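Local coordinates for substrate-binding protein (PDB 6WPN) that probably binds a sugar or oligosaccharide in the periplasm, as the solute-capturing component of a transport system, at residues Pro57-Arg62 with Ala311-Glu316; Ala109-Gly114 with Ala132-Ile137; Gln117-Ser122 with Leu317-Thr322; Asp192-Leu197 with Val380-Thr385; Arg329-Ala334 with Ser345-Glu350. All coordinates share one frame; numbering follows the deposited sequence. Where two conformers were deposited one is given.

Contact 1. Residues Pro57-Arg62 with Ala311-Glu316; sequences PEALVR and AGEAVE
Glu58 and Glu313 meet carboxylate against carboxylate, an unusual pairing because it brings together two hydrogen-bond acceptors of like charge. The closest approach is 2.8 Å, from Glu58 OE2 to Glu313 OE1, and Glu58 OE2 also lies 3.3 Å from Glu313 OE2. OE2 of Glu58 is thus the oxygen that meets both; the carboxylate planes are 52° apart. Glu58 reaches this place with CG between its own backbone N and carbonyl carbon (chi1 82°), and a second bend at chi2 swings the acid toward the helix. A third acid stands near, with Glu316 OE2 5.3 Å from Glu58 OE2.

The other contact is van der Waals: Ala59 CB, directed at the helix, lies 3.7 Å from Glu313 OE2. The small methyl of this buried residue sits between Leu30 and the Glu313 carboxylate. Trp52 of helix 42-55 frames the site, touching the Glu313 side chain and donating NE1 to the carbonyl O of Ala59. The contact thus joins the turn leading into strand 61-66 to the first turns of helix 311-321.

Two fully ionised carboxylates would repel at this separation. The closeness is consistent with a proton shared between them, or with at least one acid having a raised pKa, although the hydrogen itself cannot be located.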
# COMPACT_ATOMS: atom_id res chain seq x y z
N PRO A 57 -17.07 -26.43 -12.26
CA PRO A 57 -16.64 -26.71 -13.64
C PRO A 57 -17.37 -25.87 -14.68
O PRO A 57 -16.86 -25.74 -15.81
CB PRO A 57 -16.96 -28.21 -13.81
CG PRO A 57 -18.04 -28.47 -12.81
CD PRO A 57 -17.71 -27.60 -11.64
N GLU A 58 -18.53 -25.30 -14.34
CA GLU A 58 -19.29 -24.49 -15.28
C GLU A 58 -18.74 -23.08 -15.44
O GLU A 58 -19.24 -22.34 -16.29
CB GLU A 58 -20.75 -24.41 -14.83
CG GLU A 58 -21.01 -23.35 -13.77
CD GLU A 58 -20.51 -23.75 -12.39
OE1 GLU A 58 -20.16 -24.93 -12.19
OE2 GLU A 58 -20.47 -22.88 -11.49
N ALA A 59 -17.73 -22.70 -14.66
CA ALA A 59 -17.16 -21.36 -14.71
C ALA A 59 -15.67 -21.47 -14.37
O ALA A 59 -15.20 -21.01 -13.33
CB ALA A 59 -17.88 -20.39 -13.77
N LEU A 60 -14.92 -22.10 -15.28
CA LEU A 60 -13.48 -22.24 -15.10
C LEU A 60 -12.81 -20.87 -15.15
O LEU A 60 -13.23 -19.98 -15.89
CB LEU A 60 -12.91 -23.15 -16.18
CG LEU A 60 -13.53 -24.55 -16.24
CD1 LEU A 60 -13.03 -25.32 -17.45
CD2 LEU A 60 -13.23 -25.31 -14.95
N VAL A 61 -11.78 -20.70 -14.33
CA VAL A 61 -11.11 -19.41 -14.19
C VAL A 61 -9.85 -19.40 -15.04
O VAL A 61 -9.05 -20.34 -15.00
CB VAL A 61 -10.78 -19.12 -12.72
CG1 VAL A 61 -9.85 -17.92 -12.61
CG2 VAL A 61 -12.05 -18.86 -11.94
N ARG A 62 -9.70 -18.35 -15.85
CA ARG A 62 -8.45 -18.06 -16.55
C ARG A 62 -7.83 -16.83 -15.89
O ARG A 62 -8.39 -15.73 -15.96
CB ARG A 62 -8.70 -17.83 -18.05
CG ARG A 62 -9.10 -19.08 -18.86
CD ARG A 62 -7.93 -20.07 -19.04
NE ARG A 62 -7.98 -21.20 -18.12
CZ ARG A 62 -8.72 -22.29 -18.31
NH1 ARG A 62 -9.49 -22.39 -19.39
NH2 ARG A 62 -8.70 -23.28 -17.42
N ALA A 311 -22.19 -11.97 -13.64
CA ALA A 311 -21.98 -11.26 -12.38
C ALA A 311 -22.19 -12.17 -11.18
O ALA A 311 -21.43 -12.11 -10.21
CB ALA A 311 -22.90 -10.04 -12.31
N GLY A 312 -23.21 -13.03 -11.23
CA GLY A 312 -23.47 -13.93 -10.11
C GLY A 312 -22.32 -14.88 -9.85
O GLY A 312 -21.89 -15.06 -8.70
N GLU A 313 -21.81 -15.52 -10.91
CA GLU A 313 -20.65 -16.39 -10.75
C GLU A 313 -19.43 -15.60 -10.31
O GLU A 313 -18.60 -16.11 -9.55
CB GLU A 313 -20.36 -17.13 -12.06
CG GLU A 313 -21.35 -18.24 -12.39
CD GLU A 313 -21.09 -19.53 -11.62
OE1 GLU A 313 -21.91 -20.46 -11.76
OE2 GLU A 313 -20.08 -19.62 -10.89
N ALA A 314 -19.30 -14.36 -10.79
CA ALA A 314 -18.17 -13.53 -10.39
C ALA A 314 -18.22 -13.23 -8.90
O ALA A 314 -17.18 -13.23 -8.22
CB ALA A 314 -18.17 -12.23 -11.20
N VAL A 315 -19.41 -12.95 -8.37
CA VAL A 315 -19.55 -12.72 -6.93
C VAL A 315 -19.19 -13.99 -6.16
O VAL A 315 -18.54 -13.93 -5.11
CB VAL A 315 -20.96 -12.22 -6.60
CG1 VAL A 315 -21.18 -12.20 -5.09
CG2 VAL A 315 -21.18 -10.84 -7.20
N GLU A 316 -19.61 -15.15 -6.67
CA GLU A 316 -19.27 -16.40 -6.00
C GLU A 316 -17.76 -16.62 -5.98
O GLU A 316 -17.21 -17.08 -4.97
CB GLU A 316 -19.96 -17.58 -6.69
CG GLU A 316 -21.48 -17.57 -6.59
CD GLU A 316 -22.07 -18.96 -6.54
OE1 GLU A 316 -22.45 -19.41 -5.44
OE2 GLU A 316 -22.14 -19.62 -7.61

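Contact 2. Residues Ala109-Gly114 with Ala132-Ile137; sequences ALLPPG and AGQIAI
Leu111 drives its forked end between Gln134 and Ile137, and each of its two methyls finds a different partner. Leu111 CD2 lies 4.0 Å from Ile137 CD1, an apolar contact in which the two branched chains run past one another in opposite directions. Leu111 CD1 rests 4.1 Å from Gln134 CG, where the side chains cross at about a right angle. The fork of a leucine suits a place with two neighbours set apart, and its own CG, anti to the carbonyl carbon (chi1 -73°), carries both methyls toward 132-137.

Ile137 is the buried partner. Its long branch ends in the CD1 that Leu111 meets, while the same residue also packs on Ala318 of helix 311-321, and its beta-branched shape fits the strand it begins.

Gln134 offers Leu111 only its aliphatic part. A bend at chi2 (79°) turns the amide away toward its own segment, where Gln134 NE2 makes a weak bond to Ala136 O, 3.2 Å long with an N-H...O angle of 133°. NE2 also bonds to Trp124 O, so it has two acceptors, one of them weakly bonded, while CG meets the leucine. The backbone N of Gln134 is held by Asp106.

The contact lays the loop 109-114 against the start of strand 137-149, a well-paired strand of the mixed sheet, in an alpha/beta lobe of the kind found in bacterial solute-binding proteins.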
# COMPACT_ATOMS: atom_id res chain seq x y z
N ALA A 109 -26.91 -6.26 -4.45
CA ALA A 109 -28.03 -7.02 -5.02
C ALA A 109 -27.71 -8.51 -5.11
O ALA A 109 -28.60 -9.35 -4.93
CB ALA A 109 -28.39 -6.46 -6.40
N LEU A 110 -26.45 -8.86 -5.38
CA LEU A 110 -26.07 -10.25 -5.57
C LEU A 110 -25.45 -10.88 -4.33
O LEU A 110 -25.34 -12.11 -4.27
CB LEU A 110 -25.09 -10.38 -6.74
CG LEU A 110 -25.64 -10.09 -8.14
CD1 LEU A 110 -24.53 -10.24 -9.16
CD2 LEU A 110 -26.81 -11.00 -8.47
N LEU A 111 -25.04 -10.08 -3.35
CA LEU A 111 -24.36 -10.63 -2.19
C LEU A 111 -25.36 -11.42 -1.33
O LEU A 111 -26.50 -10.99 -1.15
CB LEU A 111 -23.72 -9.52 -1.35
CG LEU A 111 -22.46 -8.86 -1.91
CD1 LEU A 111 -22.08 -7.64 -1.07
CD2 LEU A 111 -21.31 -9.85 -1.95
N PRO A 112 -24.96 -12.58 -0.82
CA PRO A 112 -25.84 -13.30 0.09
C PRO A 112 -26.08 -12.49 1.35
O PRO A 112 -25.19 -11.74 1.79
CB PRO A 112 -25.05 -14.59 0.40
CG PRO A 112 -24.05 -14.70 -0.71
CD PRO A 112 -23.70 -13.30 -1.06
N PRO A 113 -27.25 -12.63 1.96
CA PRO A 113 -27.50 -11.91 3.21
C PRO A 113 -26.52 -12.35 4.28
O PRO A 113 -26.22 -13.54 4.42
CB PRO A 113 -28.95 -12.28 3.55
CG PRO A 113 -29.20 -13.55 2.81
CD PRO A 113 -28.41 -13.43 1.54
N GLY A 114 -26.00 -11.38 5.02
CA GLY A 114 -25.03 -11.70 6.05
C GLY A 114 -23.66 -12.04 5.53
O GLY A 114 -22.88 -12.70 6.22
N ALA A 132 -21.10 4.84 -4.46
CA ALA A 132 -21.72 4.17 -5.59
C ALA A 132 -22.30 2.83 -5.17
O ALA A 132 -22.63 2.01 -6.03
CB ALA A 132 -20.72 3.99 -6.74
N GLY A 133 -22.43 2.61 -3.86
CA GLY A 133 -22.86 1.34 -3.30
C GLY A 133 -21.68 0.46 -2.94
O GLY A 133 -20.54 0.92 -2.82
N GLN A 134 -21.96 -0.82 -2.76
CA GLN A 134 -20.92 -1.79 -2.43
C GLN A 134 -20.28 -2.26 -3.73
O GLN A 134 -20.80 -3.15 -4.40
CB GLN A 134 -21.48 -2.95 -1.62
CG GLN A 134 -20.40 -3.86 -1.05
CD GLN A 134 -19.75 -3.29 0.20
OE1 GLN A 134 -20.27 -2.35 0.80
NE2 GLN A 134 -18.61 -3.84 0.57
N ILE A 135 -19.15 -1.66 -4.08
CA ILE A 135 -18.50 -1.91 -5.37
C ILE A 135 -17.38 -2.94 -5.29
O ILE A 135 -16.85 -3.33 -6.34
CB ILE A 135 -17.93 -0.60 -5.95
CG1 ILE A 135 -16.90 -0.03 -4.97
CG2 ILE A 135 -19.04 0.39 -6.24
CD1 ILE A 135 -16.00 1.02 -5.55
N ALA A 136 -17.01 -3.39 -4.09
CA ALA A 136 -15.89 -4.31 -3.99
C ALA A 136 -16.00 -5.14 -2.73
O ALA A 136 -16.63 -4.73 -1.75
CB ALA A 136 -14.55 -3.55 -4.01
N ILE A 137 -15.39 -6.31 -2.77
CA ILE A 137 -15.28 -7.20 -1.62
C ILE A 137 -13.85 -7.10 -1.10
O ILE A 137 -12.91 -7.21 -1.90
CB ILE A 137 -15.63 -8.65 -2.00
CG1 ILE A 137 -17.11 -8.76 -2.35
CG2 ILE A 137 -15.27 -9.61 -0.87
CD1 ILE A 137 -17.48 -10.06 -3.02

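Contact 3. Residues Gln117-Ser122 with Leu317-Thr322; sequences QNYLPS and LALFLT
Tyr119 and Thr322 bring the two backbones nearest, 8.9 Å between their CA atoms. Residues 117-118 end a 3-10 segment, and Leu120 is at the N-cap position of helix 121-124; on the other side, Thr322 is the first residue to leave the helical conformation after helix 311-321. That distance is spanned by a long side chain.

The Tyr119 hydroxyl points its hydrogen bond at Thr322 OG1; the 2.4 Å separation of Tyr119 OH and Thr322 OG1 is very short, so its exact length is doubtful. Thr322 lies at the edge of the ring, its CB in the ring plane. Thr322 OG1 in turn donates to Ala318 O at 2.7 Å, meeting the carbonyl at a C=O...O angle of 140°, consistent with the threonine hydroxyl accepting from the tyrosine while donating to Ala318 O. Its chi1 of 63° sets OG1 between the backbone N and carbonyl carbon, directed back into the helix.

This pair of hydroxyls, where helix 311-321 ends, lies over the sheet of an alpha/beta fold, with Ile137 of strand 137-149 touching Tyr119, Ala318 and Thr322. A tyrosine suits the buried site because its ring packs while its hydroxyl reaches a polar partner. Leu319 CD2 comes within 3.6 Å of Tyr119 OH.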
# COMPACT_ATOMS: atom_id res chain seq x y z
N GLN A 117 -21.02 -9.96 7.38
CA GLN A 117 -20.71 -10.42 8.73
C GLN A 117 -19.37 -11.15 8.78
O GLN A 117 -18.73 -11.19 9.83
CB GLN A 117 -21.81 -11.35 9.24
CG GLN A 117 -23.06 -10.68 9.76
CD GLN A 117 -24.13 -11.69 10.14
OE1 GLN A 117 -24.08 -12.85 9.71
NE2 GLN A 117 -25.08 -11.27 10.95
N ASN A 118 -18.94 -11.72 7.66
CA ASN A 118 -17.70 -12.49 7.61
C ASN A 118 -16.46 -11.62 7.45
O ASN A 118 -15.35 -12.15 7.53
CB ASN A 118 -17.75 -13.51 6.48
CG ASN A 118 -18.74 -14.64 6.76
OD1 ASN A 118 -19.34 -14.70 7.83
ND2 ASN A 118 -18.90 -15.53 5.79
N TYR A 119 -16.61 -10.32 7.24
CA TYR A 119 -15.48 -9.44 7.00
C TYR A 119 -15.35 -8.41 8.12
O TYR A 119 -16.30 -8.13 8.85
CB TYR A 119 -15.60 -8.72 5.65
CG TYR A 119 -15.65 -9.67 4.47
CD1 TYR A 119 -16.84 -10.26 4.07
CD2 TYR A 119 -14.49 -9.97 3.75
CE1 TYR A 119 -16.89 -11.13 2.99
CE2 TYR A 119 -14.53 -10.84 2.67
CZ TYR A 119 -15.73 -11.41 2.30
OH TYR A 119 -15.78 -12.27 1.23
N LEU A 120 -14.14 -7.87 8.25
CA LEU A 120 -13.89 -6.79 9.19
C LEU A 120 -14.75 -5.59 8.80
O LEU A 120 -14.64 -5.12 7.66
CB LEU A 120 -12.41 -6.43 9.18
CG LEU A 120 -11.85 -5.52 10.28
CD1 LEU A 120 -11.94 -6.19 11.65
CD2 LEU A 120 -10.41 -5.15 9.96
N PRO A 121 -15.60 -5.08 9.70
CA PRO A 121 -16.51 -3.99 9.30
C PRO A 121 -15.78 -2.75 8.81
O PRO A 121 -16.22 -2.13 7.82
CB PRO A 121 -17.32 -3.72 10.58
CG PRO A 121 -16.49 -4.27 11.69
CD PRO A 121 -15.77 -5.45 11.11
N SER A 122 -14.69 -2.37 9.46
CA SER A 122 -13.95 -1.17 9.05
C SER A 122 -13.46 -1.29 7.61
O SER A 122 -13.44 -0.29 6.88
CB SER A 122 -12.77 -0.94 9.99
OG SER A 122 -12.03 -2.13 10.15
N LEU A 317 -17.07 -16.28 -7.07
CA LEU A 317 -15.62 -16.43 -7.10
C LEU A 317 -14.95 -15.48 -6.12
O LEU A 317 -14.05 -15.87 -5.38
CB LEU A 317 -15.09 -16.22 -8.51
CG LEU A 317 -13.56 -16.16 -8.67
CD1 LEU A 317 -12.91 -17.47 -8.22
CD2 LEU A 317 -13.19 -15.85 -10.11
N ALA A 318 -15.39 -14.22 -6.10
CA ALA A 318 -14.81 -13.25 -5.17
C ALA A 318 -15.06 -13.67 -3.72
O ALA A 318 -14.20 -13.46 -2.85
CB ALA A 318 -15.37 -11.86 -5.43
N LEU A 319 -16.23 -14.26 -3.43
CA LEU A 319 -16.50 -14.76 -2.09
C LEU A 319 -15.66 -15.99 -1.76
O LEU A 319 -15.21 -16.15 -0.62
CB LEU A 319 -17.99 -15.08 -1.93
CG LEU A 319 -18.95 -13.89 -1.92
CD1 LEU A 319 -20.39 -14.35 -2.08
CD2 LEU A 319 -18.79 -13.10 -0.64
N PHE A 320 -15.44 -16.86 -2.75
CA PHE A 320 -14.60 -18.04 -2.52
C PHE A 320 -13.16 -17.65 -2.25
O PHE A 320 -12.52 -18.21 -1.35
CB PHE A 320 -14.69 -18.99 -3.72
CG PHE A 320 -13.83 -20.22 -3.59
CD1 PHE A 320 -14.25 -21.29 -2.82
CD2 PHE A 320 -12.62 -20.31 -4.26
CE1 PHE A 320 -13.47 -22.43 -2.70
CE2 PHE A 320 -11.83 -21.45 -4.15
CZ PHE A 320 -12.26 -22.51 -3.37
N LEU A 321 -12.62 -16.70 -3.01
CA LEU A 321 -11.24 -16.28 -2.81
C LEU A 321 -11.05 -15.60 -1.47
O LEU A 321 -9.94 -15.59 -0.93
CB LEU A 321 -10.80 -15.34 -3.94
CG LEU A 321 -10.55 -15.97 -5.31
CD1 LEU A 321 -10.37 -14.89 -6.36
CD2 LEU A 321 -9.33 -16.89 -5.26
N THR A 322 -12.12 -15.02 -0.92
CA THR A 322 -12.03 -14.24 0.31
C THR A 322 -12.73 -14.92 1.49
O THR A 322 -13.04 -14.25 2.48
CB THR A 322 -12.62 -12.85 0.08
OG1 THR A 322 -14.01 -12.97 -0.25
CG2 THR A 322 -11.90 -12.15 -1.05

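Contact 4. Residues Asp192-Leu197 with Val380-Thr385; sequences DSAELL and VLVPAT
Val382 meets Ala194 and Leu197 where an ST turn opens helix 195-202, and the contact is a small apolar patch between that helix start and an irregular loop. A single methyl does all the touching: Val382 CG1 lies 4.4 Å from Ala194 CB and 4.4 Å from Leu197 CD2. Ala194 and Leu197 are three residues apart, which places them on one side of the first helical turn. Alanine keeps the N-cap position slim enough for the loop to approach, while Leu197 reaches over with one branch, CD2. Both are loose van der Waals distances, and Ile395 and Gln392 of helix 388-403 pack beside the patch.

The polar groups lie within the segments. Ser193 OG accepts from Glu195 N at 3.0 Å, close to straight at 159°, and this bond is the ST turn; a serine there satisfies a backbone NH at the helix start, which has no carbonyl of a preceding turn. Asp192 OD1 takes the NH of Ser193, Ser193 N lying 2.8 Å away on the anti side of the carboxylate. The hydroxyl of Tyr396 links Ser193 O with Leu197 N, joining the turn to helix 388-403.

The loop follows strand 378-379 of the mixed sheet, so the contact lies between that strand end and helix 195-202. Beyond Val382 it folds into an inverse gamma turn centred on Ala384, with a weak bond of 2.6 Å from Thr385 N to Pro383 O.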
# COMPACT_ATOMS: atom_id res chain seq x y z
N ASP A 192 4.82 6.19 -8.48
CA ASP A 192 5.41 5.04 -7.82
C ASP A 192 4.72 4.91 -6.47
O ASP A 192 3.50 5.06 -6.38
CB ASP A 192 6.93 5.19 -7.68
CG ASP A 192 7.65 3.85 -7.59
OD1 ASP A 192 7.60 3.20 -6.52
OD2 ASP A 192 8.26 3.44 -8.61
N SER A 193 5.48 4.62 -5.42
CA SER A 193 4.87 4.45 -4.10
C SER A 193 4.15 5.72 -3.67
O SER A 193 4.53 6.84 -4.03
CB SER A 193 5.93 4.09 -3.07
OG SER A 193 5.41 4.17 -1.76
N ALA A 194 3.08 5.54 -2.90
CA ALA A 194 2.31 6.65 -2.35
C ALA A 194 2.75 7.00 -0.94
O ALA A 194 2.06 7.78 -0.27
CB ALA A 194 0.82 6.32 -2.38
N GLU A 195 3.87 6.45 -0.47
CA GLU A 195 4.29 6.68 0.90
C GLU A 195 4.50 8.16 1.17
O GLU A 195 4.20 8.65 2.26
CB GLU A 195 5.57 5.90 1.21
CG GLU A 195 5.97 5.95 2.68
CD GLU A 195 7.33 5.33 2.95
OE1 GLU A 195 7.90 4.70 2.02
OE2 GLU A 195 7.84 5.50 4.08
N LEU A 196 5.02 8.89 0.18
CA LEU A 196 5.22 10.32 0.36
C LEU A 196 3.89 11.04 0.54
O LEU A 196 3.72 11.81 1.49
CB LEU A 196 5.97 10.89 -0.85
CG LEU A 196 6.45 12.33 -0.75
CD1 LEU A 196 7.47 12.51 0.33
CD2 LEU A 196 7.00 12.73 -2.09
N LEU A 197 2.93 10.76 -0.33
CA LEU A 197 1.60 11.34 -0.18
C LEU A 197 0.97 10.91 1.14
O LEU A 197 0.25 11.69 1.78
CB LEU A 197 0.70 10.93 -1.35
CG LEU A 197 -0.60 11.72 -1.47
CD1 LEU A 197 -0.30 13.18 -1.77
CD2 LEU A 197 -1.48 11.12 -2.55
N VAL A 380 -6.75 3.67 6.45
CA VAL A 380 -6.42 3.92 5.05
C VAL A 380 -6.25 5.42 4.94
O VAL A 380 -7.16 6.18 5.28
CB VAL A 380 -7.51 3.40 4.11
CG1 VAL A 380 -7.30 3.95 2.71
CG2 VAL A 380 -7.52 1.88 4.09
N LEU A 381 -5.09 5.86 4.45
CA LEU A 381 -4.75 7.28 4.52
C LEU A 381 -4.97 8.03 3.22
O LEU A 381 -5.46 9.17 3.25
CB LEU A 381 -3.28 7.44 4.95
CG LEU A 381 -2.90 6.89 6.33
CD1 LEU A 381 -1.42 7.11 6.59
CD2 LEU A 381 -3.74 7.54 7.41
N VAL A 382 -4.64 7.45 2.07
CA VAL A 382 -4.99 8.08 0.81
C VAL A 382 -6.51 8.04 0.69
O VAL A 382 -7.10 6.95 0.68
CB VAL A 382 -4.28 7.42 -0.39
CG1 VAL A 382 -2.78 7.64 -0.28
CG2 VAL A 382 -4.58 5.93 -0.46
N PRO A 383 -7.19 9.18 0.64
CA PRO A 383 -8.66 9.15 0.58
C PRO A 383 -9.13 8.50 -0.72
O PRO A 383 -8.68 8.85 -1.81
CB PRO A 383 -9.05 10.64 0.64
CG PRO A 383 -7.84 11.37 0.17
CD PRO A 383 -6.66 10.56 0.63
N ALA A 384 -10.01 7.51 -0.58
CA ALA A 384 -10.52 6.77 -1.73
C ALA A 384 -11.40 7.67 -2.58
O ALA A 384 -12.63 7.53 -2.58
CB ALA A 384 -11.30 5.54 -1.27
N THR A 385 -10.79 8.60 -3.30
CA THR A 385 -11.49 9.57 -4.13
C THR A 385 -11.02 9.48 -5.58
O THR A 385 -9.96 8.91 -5.87
CB THR A 385 -11.25 10.99 -3.59
OG1 THR A 385 -9.87 11.33 -3.79
CG2 THR A 385 -11.56 11.05 -2.10

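Contact 5. Residues Arg329-Ala334 with Ser345-Glu350; sequences RFAREA and SAIRAE
Arg332 grips Glu350 side-on with two nitrogens, one to each carboxylate oxygen. Arg332 NE donates to Glu350 OE1 at 2.8 Å, nearly straight at 169°, and Arg332 NH2 to Glu350 OE2 at 2.6 Å, with OE2 using its syn lone pair. The guanidinium and carboxylate planes are only 26° apart, so the two bonds form a nearly flat ring that fixes the rotation of both groups. The arginine gets there with an extended chain from CG to NE, and the long arginine and glutamate chains suit a bridge at the rim of the helix pair.

A second, weaker salt bridge lies along helix 324-334, where Arg329 NE reaches Glu333 OE2 at 3.4 Å; Asp47 is a further partner of Arg329. Helices 324-334 and 341-352 follow each other in the chain with the short strand 337-338 between them. Their segment axes approach to 10.2 Å, with N-to-C directions 43° apart.

Away from the bridge the helices pack through small and branched residues. Ala331 CB touches Ile347 CG1 at 3.6 Å, the alanine leaving room for the isoleucine. Arg332 CG lies 3.6 Å from Ile347 CD1, so the aliphatic start of the arginine joins the apolar contact.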
# COMPACT_ATOMS: atom_id res chain seq x y z
N ARG A 329 -5.07 -19.21 4.52
CA ARG A 329 -3.97 -19.84 3.80
C ARG A 329 -3.11 -18.80 3.08
O ARG A 329 -1.88 -18.90 3.07
CB ARG A 329 -4.51 -20.86 2.81
CG ARG A 329 -3.44 -21.61 2.04
CD ARG A 329 -4.05 -22.71 1.19
NE ARG A 329 -3.06 -23.30 0.30
CZ ARG A 329 -3.35 -24.07 -0.74
NH1 ARG A 329 -2.38 -24.55 -1.51
NH2 ARG A 329 -4.61 -24.36 -1.02
N PHE A 330 -3.75 -17.79 2.47
CA PHE A 330 -2.97 -16.74 1.83
C PHE A 330 -2.24 -15.88 2.85
O PHE A 330 -1.13 -15.43 2.58
CB PHE A 330 -3.87 -15.88 0.93
CG PHE A 330 -3.11 -14.87 0.10
CD1 PHE A 330 -2.46 -15.26 -1.06
CD2 PHE A 330 -3.07 -13.53 0.47
CE1 PHE A 330 -1.76 -14.35 -1.83
CE2 PHE A 330 -2.38 -12.61 -0.31
CZ PHE A 330 -1.72 -13.02 -1.46
N ALA A 331 -2.84 -15.66 4.02
CA ALA A 331 -2.16 -14.90 5.06
C ALA A 331 -0.88 -15.60 5.51
O ALA A 331 0.13 -14.95 5.78
CB ALA A 331 -3.09 -14.67 6.25
N ARG A 332 -0.91 -16.94 5.58
CA ARG A 332 0.29 -17.68 5.96
C ARG A 332 1.34 -17.63 4.85
O ARG A 332 2.50 -17.27 5.10
CB ARG A 332 -0.05 -19.13 6.29
CG ARG A 332 -1.02 -19.30 7.44
CD ARG A 332 -1.32 -20.76 7.71
NE ARG A 332 -2.44 -20.92 8.63
CZ ARG A 332 -3.63 -21.40 8.29
NH1 ARG A 332 -3.86 -21.78 7.04
NH2 ARG A 332 -4.59 -21.50 9.21
N GLU A 333 0.95 -17.98 3.62
CA GLU A 333 1.92 -18.08 2.54
C GLU A 333 2.48 -16.71 2.16
O GLU A 333 3.66 -16.59 1.84
CB GLU A 333 1.29 -18.77 1.33
CG GLU A 333 0.95 -20.23 1.58
CD GLU A 333 0.26 -20.90 0.40
OE1 GLU A 333 -0.14 -20.19 -0.55
OE2 GLU A 333 0.11 -22.14 0.43
N ALA A 334 1.64 -15.68 2.20
CA ALA A 334 2.08 -14.34 1.84
C ALA A 334 2.55 -13.52 3.04
O ALA A 334 3.12 -12.44 2.83
CB ALA A 334 0.95 -13.58 1.14
N SER A 345 -8.58 -13.84 13.08
CA SER A 345 -8.44 -14.41 14.42
C SER A 345 -7.59 -15.68 14.39
O SER A 345 -6.80 -15.91 15.31
CB SER A 345 -9.82 -14.71 15.01
OG SER A 345 -9.71 -15.15 16.34
N ALA A 346 -7.76 -16.51 13.36
CA ALA A 346 -6.94 -17.72 13.27
C ALA A 346 -5.47 -17.38 13.09
O ALA A 346 -4.60 -18.04 13.67
CB ALA A 346 -7.44 -18.60 12.12
N ILE A 347 -5.17 -16.36 12.28
CA ILE A 347 -3.77 -15.98 12.06
C ILE A 347 -3.18 -15.37 13.33
O ILE A 347 -2.05 -15.68 13.71
CB ILE A 347 -3.65 -15.04 10.86
CG1 ILE A 347 -3.92 -15.79 9.56
CG2 ILE A 347 -2.24 -14.44 10.80
CD1 ILE A 347 -2.98 -16.94 9.33
N ARG A 348 -3.93 -14.47 13.98
CA ARG A 348 -3.47 -13.91 15.24
C ARG A 348 -3.22 -15.01 16.27
O ARG A 348 -2.25 -14.94 17.04
CB ARG A 348 -4.49 -12.91 15.78
CG ARG A 348 -4.54 -11.59 15.05
CD ARG A 348 -5.65 -10.72 15.61
NE ARG A 348 -5.78 -9.44 14.92
CZ ARG A 348 -5.21 -8.31 15.33
NH1 ARG A 348 -4.47 -8.31 16.43
NH2 ARG A 348 -5.38 -7.19 14.63
N ALA A 349 -4.08 -16.03 16.29
CA ALA A 349 -3.92 -17.11 17.26
C ALA A 349 -2.69 -17.95 16.95
O ALA A 349 -1.95 -18.33 17.86
CB ALA A 349 -5.17 -17.99 17.27
N GLU A 350 -2.45 -18.24 15.67
CA GLU A 350 -1.27 -19.02 15.30
C GLU A 350 0.01 -18.28 15.65
O GLU A 350 0.99 -18.88 16.10
CB GLU A 350 -1.32 -19.38 13.81
CG GLU A 350 -2.42 -20.38 13.49
CD GLU A 350 -2.76 -20.44 12.01
OE1 GLU A 350 -2.04 -19.80 11.20
OE2 GLU A 350 -3.74 -21.13 11.66

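How the contacts relate
Contacts 1, 2 and 3 form one continuous cluster round helix 311-321. Contacts 1 and 3 both draw on that helix and touch through Val61 and Leu317, while Leu110 and Leu111 of contact 2 reach Ala311, Gly312 and Val315. Contacts 2 and 3 are nearest, with centres about 10 Å apart, and Pro112 of contact 2 packs on Leu319 of contact 3. Contact 5 uses the next helix, 324-334, together with 341-352, its centre about 15 Å from that of contact 3 and their nearest atoms about 6 Å apart. Contact 4 stands apart, its nearest atoms about 7 Å from contact 3, and lies closest to the chain centre, about 8 Å away. Along the chain, contact 5 nests within the loop that contact 4 closes.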